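Local coordinates for collagen adhesin (Staphylococcus aureus, PDB 1AMX), which binds collagen through this domain, and so probably helps Staphylococcus aureus attach to host tissue, at residues A[44-49]-A[140-145]; A[58-63]-A[134-139]; A[82-87]-A[100-105]; A[152-157]-A[175-180]. One frame throughout, in Å; residues are numbered along the deposited sequence.

Interaction 1. Residues A[44-49]-A[140-145]; sequences PEDTTH and NYKTKI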
# COMPACT_ATOMS: atom_id res chain seq x y z
N PRO A 44 -5.80 18.58 -7.67
CA PRO A 44 -6.72 19.42 -8.44
C PRO A 44 -6.19 19.71 -9.86
O PRO A 44 -6.97 20.06 -10.75
CB PRO A 44 -6.80 20.69 -7.59
CG PRO A 44 -5.43 20.75 -6.98
CD PRO A 44 -5.19 19.33 -6.56
N GLU A 45 -4.88 19.55 -10.06
CA GLU A 45 -4.27 19.77 -11.36
C GLU A 45 -4.29 18.51 -12.22
O GLU A 45 -3.74 18.49 -13.33
CB GLU A 45 -2.84 20.30 -11.23
CG GLU A 45 -1.93 19.51 -10.33
CD GLU A 45 -1.81 20.15 -8.96
OE1 GLU A 45 -1.22 21.26 -8.88
OE2 GLU A 45 -2.33 19.57 -7.99
N ASP A 46 -4.88 17.45 -11.68
CA ASP A 46 -4.98 16.19 -12.37
C ASP A 46 -6.28 15.52 -11.94
O ASP A 46 -6.29 14.62 -11.11
CB ASP A 46 -3.80 15.29 -12.04
CG ASP A 46 -3.83 13.99 -12.82
OD1 ASP A 46 -4.72 13.81 -13.69
OD2 ASP A 46 -2.96 13.13 -12.55
N THR A 47 -7.37 15.94 -12.57
CA THR A 47 -8.69 15.43 -12.26
C THR A 47 -9.03 14.06 -12.86
O THR A 47 -10.17 13.65 -12.79
CB THR A 47 -9.73 16.45 -12.69
OG1 THR A 47 -9.70 16.62 -14.13
CG2 THR A 47 -9.42 17.80 -12.04
N THR A 48 -8.07 13.37 -13.46
CA THR A 48 -8.35 12.08 -14.05
C THR A 48 -7.72 10.92 -13.31
O THR A 48 -7.86 9.77 -13.74
CB THR A 48 -7.90 12.01 -15.54
OG1 THR A 48 -6.51 12.36 -15.64
CG2 THR A 48 -8.73 12.91 -16.41
N HIS A 49 -6.95 11.22 -12.26
CA HIS A 49 -6.27 10.20 -11.44
C HIS A 49 -6.54 10.42 -9.95
O HIS A 49 -6.75 11.55 -9.49
CB HIS A 49 -4.77 10.28 -11.65
CG HIS A 49 -4.35 9.81 -13.03
ND1 HIS A 49 -4.29 10.66 -14.15
CD2 HIS A 49 -3.98 8.59 -13.47
CE1 HIS A 49 -3.90 9.95 -15.18
NE2 HIS A 49 -3.71 8.72 -14.80
N ASN A 140 2.71 3.66 -3.03
CA ASN A 140 1.82 4.60 -3.71
C ASN A 140 1.60 4.19 -5.16
O ASN A 140 2.48 3.58 -5.77
CB ASN A 140 2.38 6.04 -3.61
CG ASN A 140 1.69 7.03 -4.57
OD1 ASN A 140 2.35 7.60 -5.45
ND2 ASN A 140 0.40 7.30 -4.38
N TYR A 141 0.40 4.45 -5.66
CA TYR A 141 0.05 4.17 -7.04
C TYR A 141 -1.15 5.04 -7.38
O TYR A 141 -1.76 5.69 -6.51
CB TYR A 141 -0.29 2.69 -7.23
CG TYR A 141 -1.41 2.22 -6.34
CD1 TYR A 141 -2.73 2.38 -6.72
CD2 TYR A 141 -1.14 1.66 -5.09
CE1 TYR A 141 -3.76 1.98 -5.90
CE2 TYR A 141 -2.17 1.25 -4.24
CZ TYR A 141 -3.48 1.42 -4.66
OH TYR A 141 -4.52 1.05 -3.84
N LYS A 142 -1.47 5.10 -8.67
CA LYS A 142 -2.59 5.89 -9.09
C LYS A 142 -3.53 4.99 -9.86
O LYS A 142 -3.12 3.95 -10.40
CB LYS A 142 -2.18 6.97 -10.08
CG LYS A 142 -1.54 8.21 -9.52
CD LYS A 142 -1.23 9.18 -10.66
CE LYS A 142 -0.80 10.55 -10.19
NZ LYS A 142 0.47 10.51 -9.48
N THR A 143 -4.75 5.41 -9.87
CA THR A 143 -5.78 4.76 -10.65
C THR A 143 -6.32 5.80 -11.60
O THR A 143 -6.52 6.97 -11.23
CB THR A 143 -6.91 4.26 -9.74
OG1 THR A 143 -7.44 5.33 -8.98
CG2 THR A 143 -6.45 3.18 -8.76
N LYS A 144 -6.52 5.39 -12.81
CA LYS A 144 -7.09 6.27 -13.82
C LYS A 144 -8.61 6.17 -13.65
O LYS A 144 -9.16 5.08 -13.51
CB LYS A 144 -6.65 5.78 -15.20
CG LYS A 144 -7.38 6.48 -16.34
CD LYS A 144 -6.94 7.93 -16.51
CE LYS A 144 -7.85 8.70 -17.46
NZ LYS A 144 -8.28 7.90 -18.61
N ILE A 145 -9.29 7.31 -13.59
CA ILE A 145 -10.74 7.35 -13.47
C ILE A 145 -11.31 6.96 -14.86
O ILE A 145 -10.86 7.48 -15.88
CB ILE A 145 -11.21 8.75 -13.05
CG1 ILE A 145 -10.65 9.04 -11.66
CG2 ILE A 145 -12.73 8.86 -13.07
CD1 ILE A 145 -11.05 10.39 -11.12
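His49 faces Lys144 as an antiparallel non-hydrogen-bonded pair where a type I turn, Asp46 to His49, delivers the chain into strand 49-56 beside strand 135-145. Their CA atoms are 4.7 Å apart. One residue earlier, the backbone is tied by an almost straight bond from Ile145 N to Thr48 O (2.8 Å, 179° at the hydrogen), and His49 CA adds a CH contact to Thr143 O at 3.2 Å. The imidazole is fixed from the turn itself: ND1 donates in the ring plane to the syn lone pair of Asp46 OD1, 3.2 Å away, which restrains ring rotation. Lys144 lays its aliphatic chain over one ring face, CD standing 4.1 Å from the ring centroid in a CH-pi contact; the bend at its chi2 (71°) turns the chain toward the ring. Lys142 crosses the histidine at about a right angle, CD lying 3.8 Å from His49 CB. Its NZ ends 5.3 Å from Asp46 OD2, so any attraction there is long-range. On the other side of strand 135-145, Thr143 bonds through OG1 to Gln77, and Ile145 packs on Val50 and on Phe153 of strand 152-161 in the opposing sheet.

Interaction 2. Residues A[58-63]-A[134-139]; sequences NEKSYV and YNSFSI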
# COMPACT_ATOMS: atom_id res chain seq x y z
N ASN A 58 4.42 2.56 10.27
CA ASN A 58 4.68 3.98 10.43
C ASN A 58 5.59 4.39 11.56
O ASN A 58 6.15 5.46 11.51
CB ASN A 58 3.35 4.71 10.57
CG ASN A 58 2.49 4.56 9.34
OD1 ASN A 58 2.85 5.04 8.27
ND2 ASN A 58 1.39 3.83 9.46
N GLU A 59 5.71 3.57 12.59
CA GLU A 59 6.57 3.91 13.72
C GLU A 59 7.82 3.07 13.72
O GLU A 59 8.61 3.14 14.65
CB GLU A 59 5.83 3.79 15.06
CG GLU A 59 4.60 4.71 15.21
CD GLU A 59 4.87 6.22 15.06
OE1 GLU A 59 5.87 6.74 15.62
OE2 GLU A 59 4.06 6.91 14.39
N LYS A 60 7.99 2.26 12.68
CA LYS A 60 9.17 1.41 12.52
C LYS A 60 9.40 0.51 13.73
O LYS A 60 10.53 0.38 14.23
CB LYS A 60 10.41 2.27 12.25
CG LYS A 60 10.29 3.16 11.02
CD LYS A 60 11.35 4.23 11.06
CE LYS A 60 11.03 5.36 10.11
NZ LYS A 60 9.66 5.90 10.35
N SER A 61 8.33 -0.15 14.15
CA SER A 61 8.36 -1.07 15.26
C SER A 61 8.96 -2.39 14.83
O SER A 61 9.08 -2.67 13.63
CB SER A 61 6.93 -1.38 15.71
OG SER A 61 6.18 -0.18 15.82
N TYR A 62 9.34 -3.16 15.82
CA TYR A 62 9.77 -4.51 15.57
C TYR A 62 8.47 -5.24 15.29
O TYR A 62 7.42 -4.90 15.86
CB TYR A 62 10.51 -5.07 16.77
CG TYR A 62 10.92 -6.53 16.56
CD1 TYR A 62 12.10 -6.83 15.87
CD2 TYR A 62 10.11 -7.55 17.05
CE1 TYR A 62 12.48 -8.16 15.69
CE2 TYR A 62 10.49 -8.88 16.86
CZ TYR A 62 11.67 -9.19 16.18
OH TYR A 62 12.03 -10.48 16.03
N VAL A 63 8.53 -6.22 14.45
CA VAL A 63 7.32 -6.94 14.03
C VAL A 63 7.52 -8.43 14.34
O VAL A 63 8.57 -9.01 14.05
CB VAL A 63 7.13 -6.65 12.54
CG1 VAL A 63 6.95 -7.92 11.70
CG2 VAL A 63 5.90 -5.78 12.25
N TYR A 134 11.57 -2.44 11.82
CA TYR A 134 12.35 -1.20 11.81
C TYR A 134 12.34 -0.40 10.52
O TYR A 134 13.20 0.45 10.32
CB TYR A 134 13.80 -1.46 12.23
CG TYR A 134 13.97 -2.25 13.53
CD1 TYR A 134 13.47 -1.76 14.76
CD2 TYR A 134 14.61 -3.49 13.53
CE1 TYR A 134 13.61 -2.50 15.92
CE2 TYR A 134 14.75 -4.23 14.69
CZ TYR A 134 14.24 -3.73 15.88
OH TYR A 134 14.37 -4.50 17.00
N ASN A 135 11.35 -0.63 9.68
CA ASN A 135 11.24 0.06 8.41
C ASN A 135 9.79 0.41 8.14
O ASN A 135 8.88 -0.40 8.38
CB ASN A 135 11.68 -0.85 7.26
CG ASN A 135 13.17 -1.09 7.24
OD1 ASN A 135 13.95 -0.13 7.15
ND2 ASN A 135 13.59 -2.32 7.31
N SER A 136 9.60 1.62 7.66
CA SER A 136 8.28 2.07 7.21
C SER A 136 8.25 1.89 5.70
O SER A 136 9.23 2.17 5.00
CB SER A 136 8.08 3.56 7.50
OG SER A 136 8.61 3.89 8.77
N PHE A 137 7.14 1.42 5.22
CA PHE A 137 6.93 1.22 3.80
C PHE A 137 5.75 2.05 3.37
O PHE A 137 4.67 1.97 3.96
CB PHE A 137 6.64 -0.26 3.49
CG PHE A 137 7.75 -1.21 3.95
CD1 PHE A 137 7.74 -1.71 5.26
CD2 PHE A 137 8.77 -1.58 3.06
CE1 PHE A 137 8.75 -2.58 5.68
CE2 PHE A 137 9.78 -2.45 3.48
CZ PHE A 137 9.77 -2.95 4.79
N SER A 138 5.96 2.87 2.37
CA SER A 138 4.87 3.67 1.81
C SER A 138 4.72 3.26 0.35
O SER A 138 5.60 3.51 -0.45
CB SER A 138 5.17 5.17 1.88
OG SER A 138 4.08 5.89 1.32
N ILE A 139 3.65 2.55 0.05
CA ILE A 139 3.38 2.10 -1.30
C ILE A 139 2.36 3.05 -1.91
O ILE A 139 1.28 3.26 -1.36
CB ILE A 139 2.84 0.66 -1.28
CG1 ILE A 139 3.91 -0.26 -0.67
CG2 ILE A 139 2.41 0.22 -2.70
CD1 ILE A 139 3.50 -1.70 -0.54
O HOH W 1 4.82 4.53 6.19
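Lys60 lays its chain across the start of strand 135-145, over the Ser136 hydroxyl. CG stands anti to the carbonyl carbon (chi1 -58°), the middle of the chain is extended, and a bend at chi4 (54°) brings NZ within 2.8 Å of Ser136 OG as a donor. That hydroxyl is also hydrogen-bonded to Asn57 O, so OG links the ammonium group to the loop backbone. Tyr134, with positive phi like Lys60, sends its N-H to Ser61 O (3.1 Å, nearly straight at the hydrogen), although the donor lies well above the carbonyl plane; its CA also contacts Lys60 O at 3.4 Å. The Tyr134 ring reaches back over the loop and meets the Tyr62 ring obliquely, with centroids 5.9 Å apart and planes at 53°. Tyr134 CE2 lies at the edge of the Tyr62 ring, in its plane, while Tyr134 OH comes within 3.4 Å of Tyr62 CD1. A water donates to Asn58 OD1 (2.9 Å) and, weakly, to Phe137 O; Asn58 ND2 is bonded to Val34 O and Asn55 O. The arrangement is an inter-sheet connection of a beta sandwich, from strand 49-56 to strand 67-73, closed against the start of strand 135-145.

Interaction 3. Residues A[82-87]-A[100-105]; sequences STLNIN and SAITDF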
# COMPACT_ATOMS: atom_id res chain seq x y z
N SER A 82 2.18 1.39 -14.02
CA SER A 82 3.39 2.14 -14.25
C SER A 82 3.62 3.23 -13.18
O SER A 82 4.72 3.76 -13.07
CB SER A 82 3.36 2.75 -15.65
OG SER A 82 2.39 3.76 -15.73
N THR A 83 2.59 3.58 -12.41
CA THR A 83 2.74 4.60 -11.36
C THR A 83 3.10 4.05 -9.97
O THR A 83 3.25 4.81 -9.01
CB THR A 83 1.47 5.44 -11.13
OG1 THR A 83 0.37 4.59 -10.82
CG2 THR A 83 1.07 6.28 -12.35
N LEU A 84 3.24 2.75 -9.89
CA LEU A 84 3.53 2.06 -8.61
C LEU A 84 4.96 2.35 -8.14
O LEU A 84 5.94 2.04 -8.83
CB LEU A 84 3.36 0.54 -8.82
CG LEU A 84 3.30 -0.32 -7.54
CD1 LEU A 84 4.67 -0.52 -6.89
CD2 LEU A 84 2.40 0.26 -6.45
N ASN A 85 5.06 2.94 -6.95
CA ASN A 85 6.37 3.21 -6.33
C ASN A 85 6.31 2.87 -4.83
O ASN A 85 5.25 2.94 -4.19
CB ASN A 85 6.83 4.65 -6.58
CG ASN A 85 5.98 5.68 -5.89
OD1 ASN A 85 5.26 6.42 -6.56
ND2 ASN A 85 6.02 5.78 -4.59
N ILE A 86 7.46 2.49 -4.29
CA ILE A 86 7.58 2.08 -2.90
C ILE A 86 8.72 2.84 -2.26
O ILE A 86 9.81 2.91 -2.82
CB ILE A 86 7.88 0.58 -2.85
CG1 ILE A 86 6.92 -0.16 -3.80
CG2 ILE A 86 7.77 0.06 -1.41
CD1 ILE A 86 7.42 -1.49 -4.30
N ASN A 87 8.42 3.49 -1.16
CA ASN A 87 9.42 4.24 -0.43
C ASN A 87 9.66 3.52 0.89
O ASN A 87 8.73 3.35 1.68
CB ASN A 87 8.92 5.65 -0.15
CG ASN A 87 10.00 6.57 0.39
OD1 ASN A 87 11.19 6.35 0.16
ND2 ASN A 87 9.59 7.61 1.09
N SER A 100 10.58 -1.49 -13.18
CA SER A 100 11.09 -2.66 -12.48
C SER A 100 10.89 -2.57 -10.96
O SER A 100 11.29 -3.48 -10.24
CB SER A 100 12.57 -2.91 -12.82
OG SER A 100 13.39 -1.76 -12.61
N ALA A 101 10.21 -1.53 -10.48
CA ALA A 101 9.96 -1.29 -9.04
C ALA A 101 9.65 -2.53 -8.17
O ALA A 101 10.34 -2.81 -7.17
CB ALA A 101 8.85 -0.27 -8.89
N ILE A 102 8.61 -3.27 -8.56
CA ILE A 102 8.19 -4.47 -7.85
C ILE A 102 9.33 -5.46 -7.81
O ILE A 102 9.71 -5.90 -6.74
CB ILE A 102 6.94 -5.11 -8.50
CG1 ILE A 102 5.72 -4.23 -8.23
CG2 ILE A 102 6.72 -6.51 -7.97
CD1 ILE A 102 4.42 -4.82 -8.68
N THR A 103 9.92 -5.76 -8.97
CA THR A 103 11.04 -6.71 -9.04
C THR A 103 12.31 -6.28 -8.26
O THR A 103 12.97 -7.11 -7.62
CB THR A 103 11.36 -7.06 -10.52
OG1 THR A 103 10.26 -7.79 -11.09
CG2 THR A 103 12.65 -7.89 -10.62
N ASP A 104 12.63 -4.99 -8.30
CA ASP A 104 13.79 -4.44 -7.59
C ASP A 104 13.57 -4.50 -6.09
O ASP A 104 14.51 -4.72 -5.33
CB ASP A 104 14.05 -3.00 -8.03
CG ASP A 104 14.57 -2.90 -9.48
OD1 ASP A 104 14.76 -3.96 -10.12
OD2 ASP A 104 14.79 -1.77 -9.95
N PHE A 105 12.31 -4.33 -5.68
CA PHE A 105 11.91 -4.40 -4.28
C PHE A 105 11.92 -5.84 -3.76
O PHE A 105 12.44 -6.10 -2.68
CB PHE A 105 10.50 -3.83 -4.12
CG PHE A 105 9.91 -4.07 -2.77
CD1 PHE A 105 10.26 -3.28 -1.69
CD2 PHE A 105 9.01 -5.11 -2.57
CE1 PHE A 105 9.73 -3.52 -0.43
CE2 PHE A 105 8.47 -5.35 -1.33
CZ PHE A 105 8.83 -4.56 -0.26
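The Phe105 ring meets Ile86 obliquely. Both branches of Ile86 come to the same side of the ring: CD1 lies 3.9 Å from Phe105 CB and near CG at the root of the ring, while CG2 lies 4.2 Å from Phe105 CD1 and equally near CE1. The two side chains cross at about a right angle. With its CG anti to the backbone N (chi1 170°), the phenylalanine points from helix 101-108 to the sheet; its ring also meets that of Phe109, just past the helix, with about 40° between planes. One helical turn earlier, Ala101 sets its CB 3.7 Å from Leu84 O, the small methyl letting the helix come close to the strand backbone. Leu84 completes the row, its CD1 4.1 Å from Ile102 CG1, again with the side chains roughly perpendicular. The axes of strand 84-87 and helix 101-105 come within 8.7 Å and run at 32° to each other. Ile114 of strand 113-117 packs against Ile86, Ile102 and Phe105, whereas Ile139 of strand 135-145 lies against Leu84 and Ile86. Asn85, between the two apolar strand residues, turns away from the helix to the surface where collagen-binding residues Tyr95 and Asn140 adjoin it. No hydrogen bond crosses between strand and helix, so the helix is held here by shape and by the burial of hydrocarbon, not by directional polar bonds.

Interaction 4. Residues A[152-157]-A[175-180]; sequences EFVNNS and NHTVHN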
# COMPACT_ATOMS: atom_id res chain seq x y z
N GLU A 152 -17.30 9.47 -5.96
CA GLU A 152 -16.52 8.84 -4.91
C GLU A 152 -15.77 7.62 -5.41
O GLU A 152 -16.31 6.80 -6.17
CB GLU A 152 -17.43 8.44 -3.73
CG GLU A 152 -17.86 9.61 -2.83
CD GLU A 152 -18.87 9.21 -1.74
OE1 GLU A 152 -19.34 8.04 -1.75
OE2 GLU A 152 -19.20 10.07 -0.89
N PHE A 153 -14.51 7.52 -5.03
CA PHE A 153 -13.69 6.41 -5.42
C PHE A 153 -13.20 5.78 -4.13
O PHE A 153 -12.63 6.45 -3.27
CB PHE A 153 -12.53 6.91 -6.31
CG PHE A 153 -13.09 7.60 -7.54
CD1 PHE A 153 -13.47 6.85 -8.65
CD2 PHE A 153 -13.25 8.99 -7.54
CE1 PHE A 153 -14.03 7.48 -9.76
CE2 PHE A 153 -13.82 9.62 -8.64
CZ PHE A 153 -14.21 8.87 -9.76
N VAL A 154 -13.43 4.50 -3.99
CA VAL A 154 -13.03 3.84 -2.75
C VAL A 154 -12.04 2.72 -3.02
O VAL A 154 -12.04 2.10 -4.09
CB VAL A 154 -14.25 3.33 -1.96
CG1 VAL A 154 -15.59 3.65 -2.63
CG2 VAL A 154 -14.26 1.81 -1.74
N ASN A 155 -11.23 2.54 -2.03
CA ASN A 155 -10.21 1.52 -2.00
C ASN A 155 -10.37 0.80 -0.68
O ASN A 155 -10.41 1.43 0.37
CB ASN A 155 -8.84 2.17 -2.06
CG ASN A 155 -7.74 1.15 -2.21
OD1 ASN A 155 -6.75 1.21 -1.50
ND2 ASN A 155 -7.88 0.19 -3.09
N ASN A 156 -10.53 -0.51 -0.73
CA ASN A 156 -10.68 -1.30 0.49
C ASN A 156 -9.38 -2.08 0.70
O ASN A 156 -8.70 -2.40 -0.27
CB ASN A 156 -11.82 -2.33 0.34
CG ASN A 156 -13.19 -1.70 0.17
OD1 ASN A 156 -13.42 -0.54 0.51
ND2 ASN A 156 -14.12 -2.47 -0.36
N SER A 157 -9.02 -2.39 1.95
CA SER A 157 -7.84 -3.20 2.23
C SER A 157 -8.01 -3.96 3.55
O SER A 157 -8.80 -3.54 4.39
CB SER A 157 -6.55 -2.37 2.29
OG SER A 157 -6.52 -1.48 3.39
N ASN A 175 -10.17 0.88 4.97
CA ASN A 175 -10.67 1.34 3.68
C ASN A 175 -10.54 2.83 3.63
O ASN A 175 -10.29 3.47 4.67
CB ASN A 175 -12.16 1.02 3.52
CG ASN A 175 -12.48 -0.41 3.89
OD1 ASN A 175 -13.57 -0.69 4.38
ND2 ASN A 175 -11.57 -1.33 3.67
N HIS A 176 -10.66 3.39 2.42
CA HIS A 176 -10.62 4.82 2.22
C HIS A 176 -11.45 5.21 1.00
O HIS A 176 -11.50 4.47 0.02
CB HIS A 176 -9.19 5.38 2.14
CG HIS A 176 -9.12 6.87 2.34
ND1 HIS A 176 -8.96 7.77 1.30
CD2 HIS A 176 -9.21 7.62 3.47
CE1 HIS A 176 -8.97 9.00 1.78
NE2 HIS A 176 -9.12 8.94 3.09
N THR A 177 -12.14 6.34 1.12
CA THR A 177 -12.96 6.87 0.04
C THR A 177 -12.47 8.27 -0.31
O THR A 177 -12.34 9.12 0.58
CB THR A 177 -14.44 6.96 0.48
OG1 THR A 177 -14.91 5.65 0.80
CG2 THR A 177 -15.30 7.50 -0.64
N VAL A 178 -12.09 8.47 -1.57
CA VAL A 178 -11.66 9.78 -2.01
C VAL A 178 -12.89 10.43 -2.57
O VAL A 178 -13.63 9.81 -3.34
CB VAL A 178 -10.58 9.70 -3.07
CG1 VAL A 178 -10.42 11.05 -3.75
CG2 VAL A 178 -9.27 9.31 -2.43
N HIS A 179 -13.16 11.65 -2.12
CA HIS A 179 -14.34 12.38 -2.56
C HIS A 179 -14.01 13.31 -3.69
O HIS A 179 -12.85 13.65 -3.93
CB HIS A 179 -14.98 13.16 -1.41
CG HIS A 179 -15.46 12.29 -0.28
ND1 HIS A 179 -14.68 12.03 0.83
CD2 HIS A 179 -16.59 11.56 -0.13
CE1 HIS A 179 -15.32 11.17 1.61
NE2 HIS A 179 -16.47 10.87 1.05
N ASN A 180 -15.06 13.73 -4.37
CA ASN A 180 -14.97 14.62 -5.51
C ASN A 180 -16.27 15.46 -5.52
O ASN A 180 -17.08 15.30 -4.56
CB ASN A 180 -14.84 13.75 -6.78
CG ASN A 180 -14.40 14.53 -8.00
OD1 ASN A 180 -13.40 15.26 -7.98
ND2 ASN A 180 -15.13 14.34 -9.10
OXT ASN A 180 -16.47 16.27 -6.46
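Phe153 with Val178, and Asn155 with His176, form two antiparallel hydrogen-bonded pairs that join the C-terminal strand 172-179 to strand 152-161 in one sheet of the beta sandwich. Phe153 N reaches Val178 O at 3.0 Å in the carbonyl plane, and Val178 N returns to Phe153 O at 2.7 Å. Asn155 N and His176 O are 2.8 Å apart, as are His176 N and Asn155 O, both bonds running almost straight out from the carbonyl. Between them Val154 and Thr177 make a non-hydrogen-bonded pair with CA atoms 4.1 Å apart; their side chains lie alongside each other, Thr177 OG1 3.7 Å from Val154 CB.

Phe153, Asn155, Val178 and His176 project from the face that looks to the other sheet. There Val178 packs on Val50 and Trp52, and His176 on Trp52, Lys38 and Thr39. Asn155 also touches Trp52, and its ND2 is hydrogen-bonded to Asp71 OD1, so this inward amide is tied to strand 67-73. The backbone pairing continues from Ser157 to Phe174; Ser157 OG bonds to Phe174 O and to Tyr36 OH of strand 36-41 in the other sheet.

On the reverse face, Glu152 CB touches Thr177 CG2. The glutamate then runs extended beside His179, pointing the same way, with carboxylate and imidazole planes 74° apart. Its OE2 sits at the edge of the ring and in the ring plane, 3.1 Å from His179 CD2, a carbon.

How the interactions relate
Interactions 1 and 2 use the two ends of strand 135-145, their centres 26 Å apart on opposite sides of the chain's centre. Strand 77-90, its neighbour in the five-stranded sheet, carries interaction 3, about 17 Å from the centre of interaction 2. Along the chain, interaction 3 is nested within the loop closed by interaction 2, which lies within that closed by interaction 1; interaction 4 follows in series. Interaction 4 belongs to the opposing sheet, lies 13 Å from interaction 1, centre to centre, and touches it across the sandwich. The contacts thus fasten two loops and a helix to the sandwich and pair its C-terminal strand into the second sheet, while the five-stranded sheet bears collagen-binding residues including Asn85 and Asn140.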